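Local coordinates for protein FucU (Bifidobacterium longum subsp. infantis, PDB 3MVK), which probably interconverts the alpha and beta anomers of L-fucose and the pyranose and furanose forms of beta-D-ribose, at residues Leu14-Glu19 with Asn121-Ile126. Numbering follows the deposited sequence. Where two conformers were deposited one is given.
Sequences LKVLCE and NAYCVI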
ATOM      1  N   LEU G  14      22.117   5.039   6.929  1.00 15.65           N
ATOM      2  CA  LEU G  14      23.012   4.079   7.570  1.00 16.14           C
ATOM      3  C   LEU G  14      22.580   2.682   7.140  1.00 15.38           C
ATOM      4  O   LEU G  14      23.427   1.856   6.762  1.00 16.36           O
ATOM      5  CB  LEU G  14      22.989   4.243   9.092  1.00 17.55           C
ATOM      6  CG  LEU G  14      23.874   3.296   9.896  1.00 21.01           C
ATOM      7  CD1 LEU G  14      25.345   3.367   9.456  1.00 24.10           C
ATOM      8  CD2 LEU G  14      23.718   3.624  11.374  1.00 25.54           C
ATOM      9  N   LYS G  15      21.267   2.448   7.146  1.00 13.91           N
ATOM     10  CA  LYS G  15      20.709   1.173   6.676  1.00 13.44           C
ATOM     11  C   LYS G  15      21.131   0.879   5.230  1.00 13.68           C
ATOM     12  O   LYS G  15      21.577  -0.230   4.905  1.00 13.04           O
ATOM     13  CB  LYS G  15      19.188   1.167   6.786  1.00 13.26           C
ATOM     14  CG  LYS G  15      18.574  -0.129   6.279  1.00 15.23           C
ATOM     15  CD  LYS G  15      17.076  -0.195   6.614  1.00 17.85           C
ATOM     16  CE  LYS G  15      16.457  -1.544   6.239  1.00 20.73           C
ATOM     17  NZ  LYS G  15      16.250  -1.730   4.771  1.00 23.11           N
ATOM     18  N   VAL G  16      20.993   1.891   4.378  1.00 12.80           N
ATOM     19  CA  VAL G  16      21.369   1.765   2.959  1.00 13.88           C
ATOM     20  C   VAL G  16      22.849   1.387   2.826  1.00 14.38           C
ATOM     21  O   VAL G  16      23.175   0.458   2.093  1.00 14.62           O
ATOM     22  CB  VAL G  16      21.063   3.073   2.186  1.00 13.46           C
ATOM     23  CG1 VAL G  16      21.828   3.123   0.857  1.00 16.25           C
ATOM     24  CG2 VAL G  16      19.568   3.200   1.949  1.00 14.96           C
ATOM     25  N   LEU G  17      23.725   2.102   3.529  1.00 15.61           N
ATOM     26  CA  LEU G  17      25.171   1.878   3.416  1.00 15.93           C
ATOM     27  C   LEU G  17      25.540   0.465   3.862  1.00 17.93           C
ATOM     28  O   LEU G  17      26.407  -0.185   3.252  1.00 19.50           O
ATOM     29  CB  LEU G  17      25.955   2.923   4.223  1.00 15.94           C
ATOM     30  CG  LEU G  17      25.807   4.354   3.681  1.00 15.94           C
ATOM     31  CD1 LEU G  17      26.369   5.362   4.677  1.00 15.69           C
ATOM     32  CD2 LEU G  17      26.503   4.511   2.300  1.00 18.51           C
ATOM     33  N   CYS G  18      24.847  -0.015   4.887  1.00 17.41           N
ATOM     34  CA  CYS G  18      25.110  -1.355   5.408  0.50 17.91           C
ATOM     35  C   CYS G  18      24.613  -2.449   4.473  1.00 17.96           C
ATOM     36  O   CYS G  18      25.276  -3.485   4.298  1.00 18.43           O
ATOM     37  CB  CYS G  18      24.508  -1.509   6.797  0.50 18.39           C
ATOM     38  SG  CYS G  18      25.420  -0.555   8.007  0.50 20.08           S
ATOM     39  N   GLU G  19      23.457  -2.242   3.868  1.00 16.63           N
ATOM     40  CA  GLU G  19      22.926  -3.303   3.040  1.00 16.38           C
ATOM     41  C   GLU G  19      23.452  -3.325   1.604  1.00 15.70           C
ATOM     42  O   GLU G  19      23.255  -4.317   0.894  1.00 15.47           O
ATOM     43  CB  GLU G  19      21.407  -3.311   3.092  1.00 17.18           C
ATOM     44  CG  GLU G  19      20.789  -2.202   2.295  1.00 16.42           C
ATOM     45  CD  GLU G  19      19.349  -1.850   2.718  1.00 18.04           C
ATOM     46  OE1 GLU G  19      18.723  -2.475   3.597  1.00 20.52           O
ATOM     47  OE2 GLU G  19      18.828  -0.904   2.135  1.00 17.34           O
ATOM     48  N   ASN G 121      20.868   3.498 -12.462  1.00 18.16           N
ATOM     49  CA  ASN G 121      21.131   2.143 -11.985  1.00 19.05           C
ATOM     50  C   ASN G 121      21.607   2.094 -10.531  1.00 18.02           C
ATOM     51  O   ASN G 121      21.851   1.005  -9.967  1.00 18.06           O
ATOM     52  CB  ASN G 121      22.124   1.440 -12.911  1.00 20.04           C
ATOM     53  CG  ASN G 121      21.548   1.173 -14.301  1.00 23.97           C
ATOM     54  OD1 ASN G 121      20.335   1.010 -14.475  1.00 27.57           O
ATOM     55  ND2 ASN G 121      22.429   1.110 -15.296  1.00 29.52           N
ATOM     56  N   ALA G 122      21.720   3.259  -9.900  1.00 16.14           N
ATOM     57  CA  ALA G 122      22.245   3.322  -8.545  1.00 15.38           C
ATOM     58  C   ALA G 122      21.251   2.738  -7.540  1.00 14.76           C
ATOM     59  O   ALA G 122      20.040   2.807  -7.744  1.00 15.62           O
ATOM     60  CB  ALA G 122      22.579   4.756  -8.162  1.00 16.31           C
ATOM     61  N   TYR G 123      21.780   2.171  -6.467  1.00 14.65           N
ATOM     62  CA  TYR G 123      20.939   1.661  -5.379  1.00 14.03           C
ATOM     63  C   TYR G 123      20.321   2.824  -4.597  1.00 13.76           C
ATOM     64  O   TYR G 123      19.183   2.741  -4.139  1.00 13.71           O
ATOM     65  CB  TYR G 123      21.767   0.770  -4.458  1.00 15.05           C
ATOM     66  CG  TYR G 123      20.943   0.109  -3.377  1.00 13.75           C
ATOM     67  CD1 TYR G 123      20.021  -0.891  -3.694  1.00 15.29           C
ATOM     68  CD2 TYR G 123      21.071   0.502  -2.046  1.00 15.10           C
ATOM     69  CE1 TYR G 123      19.258  -1.499  -2.691  1.00 16.20           C
ATOM     70  CE2 TYR G 123      20.317  -0.104  -1.021  1.00 16.96           C
ATOM     71  CZ  TYR G 123      19.412  -1.096  -1.367  1.00 17.52           C
ATOM     72  OH  TYR G 123      18.639  -1.704  -0.406  1.00 16.00           O
ATOM     73  N   CYS G 124      21.087   3.910  -4.450  1.00 12.84           N
ATOM     74  CA  CYS G 124      20.652   5.037  -3.660  1.00 13.59           C
ATOM     75  C   CYS G 124      21.177   6.330  -4.291  1.00 12.98           C
ATOM     76  O   CYS G 124      22.311   6.373  -4.747  1.00 13.81           O
ATOM     77  CB  CYS G 124      21.218   4.888  -2.257  1.00 13.63           C
ATOM     78  SG  CYS G 124      21.018   6.316  -1.149  1.00 16.69           S
ATOM     79  N   VAL G 125      20.335   7.358  -4.316  1.00 13.20           N
ATOM     80  CA  VAL G 125      20.751   8.715  -4.751  1.00 12.85           C
ATOM     81  C   VAL G 125      20.592   9.611  -3.528  1.00 12.11           C
ATOM     82  O   VAL G 125      19.528   9.665  -2.909  1.00 12.89           O
ATOM     83  CB  VAL G 125      19.862   9.235  -5.911  1.00 13.16           C
ATOM     84  CG1 VAL G 125      20.263  10.662  -6.314  1.00 15.14           C
ATOM     85  CG2 VAL G 125      19.947   8.298  -7.110  1.00 13.51           C
ATOM     86  N   ILE G 126      21.675  10.271  -3.151  1.00 12.57           N
ATOM     87  CA  ILE G 126      21.673  11.208  -2.033  1.00 13.12           C
ATOM     88  C   ILE G 126      21.548  12.612  -2.600  1.00 13.79           C
ATOM     89  O   ILE G 126      22.448  13.069  -3.301  1.00 14.42           O
ATOM     90  CB  ILE G 126      22.982  11.098  -1.257  1.00 13.84           C
ATOM     91  CG1 ILE G 126      23.134   9.691  -0.672  1.00 16.22           C
ATOM     92  CG2 ILE G 126      23.064  12.163  -0.144  1.00 15.51           C
ATOM     93  CD1 ILE G 126      24.567   9.410  -0.200  1.00 17.05           C
TER
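Tyr-123 reaches from the loop just before strand 124-128 to the last turn of helix 11-19, and its hydroxyl lands on the carboxylate of Glu-19. Its CB points toward the helix. With CG anti to the backbone N (chi1 -175°), the ring is carried straight out from the strand end. On the way CD2 passes CG1 of Val-16 at 4.0 Å, a loose apolar touch at the ring edge. One atom further, CE2 lies 4.0 Å from CG of Glu-19, and CZ is 3.6 Å from its OE2. At the tip, OH donates a hydrogen bond to OE2 of Glu-19, 2.7 Å long. The acceptor oxygen lies in the ring plane, yet the hydroxyl meets it from above the carboxylate, 61° out of that plane, and the ring and carboxylate stand almost perpendicular.

The other oxygen is held from within the helix: NZ of Lys-15 donates to the syn lone pair of OE1 of Glu-19 at 2.8 Å, a salt bridge. Each carboxylate oxygen thus has its own donor, and the two together should restrict rotation of the carboxylate about its CG-CD bond. With an alanine here instead of Glu-19, the Tyr-123 hydroxyl would probably lose its acceptor and the Lys-15 ammonium this counter-charge. Next to the polar pair, CG1 of Val-16 packs 3.6 Å from CB of Cys-124, with SG of the same cysteine slightly farther off.

Ile-43 of the adjoining strand touches both Val-16 and Tyr-123, while Glu-36 of a neighbouring subunit packs on Glu-19 and Tyr-123. The contact joins helix 11-19 to the start of a strand inside the mixed sheet of the RbsD/FucU fold, an alpha/beta layering of helix against sheet with its polar end at a subunit interface.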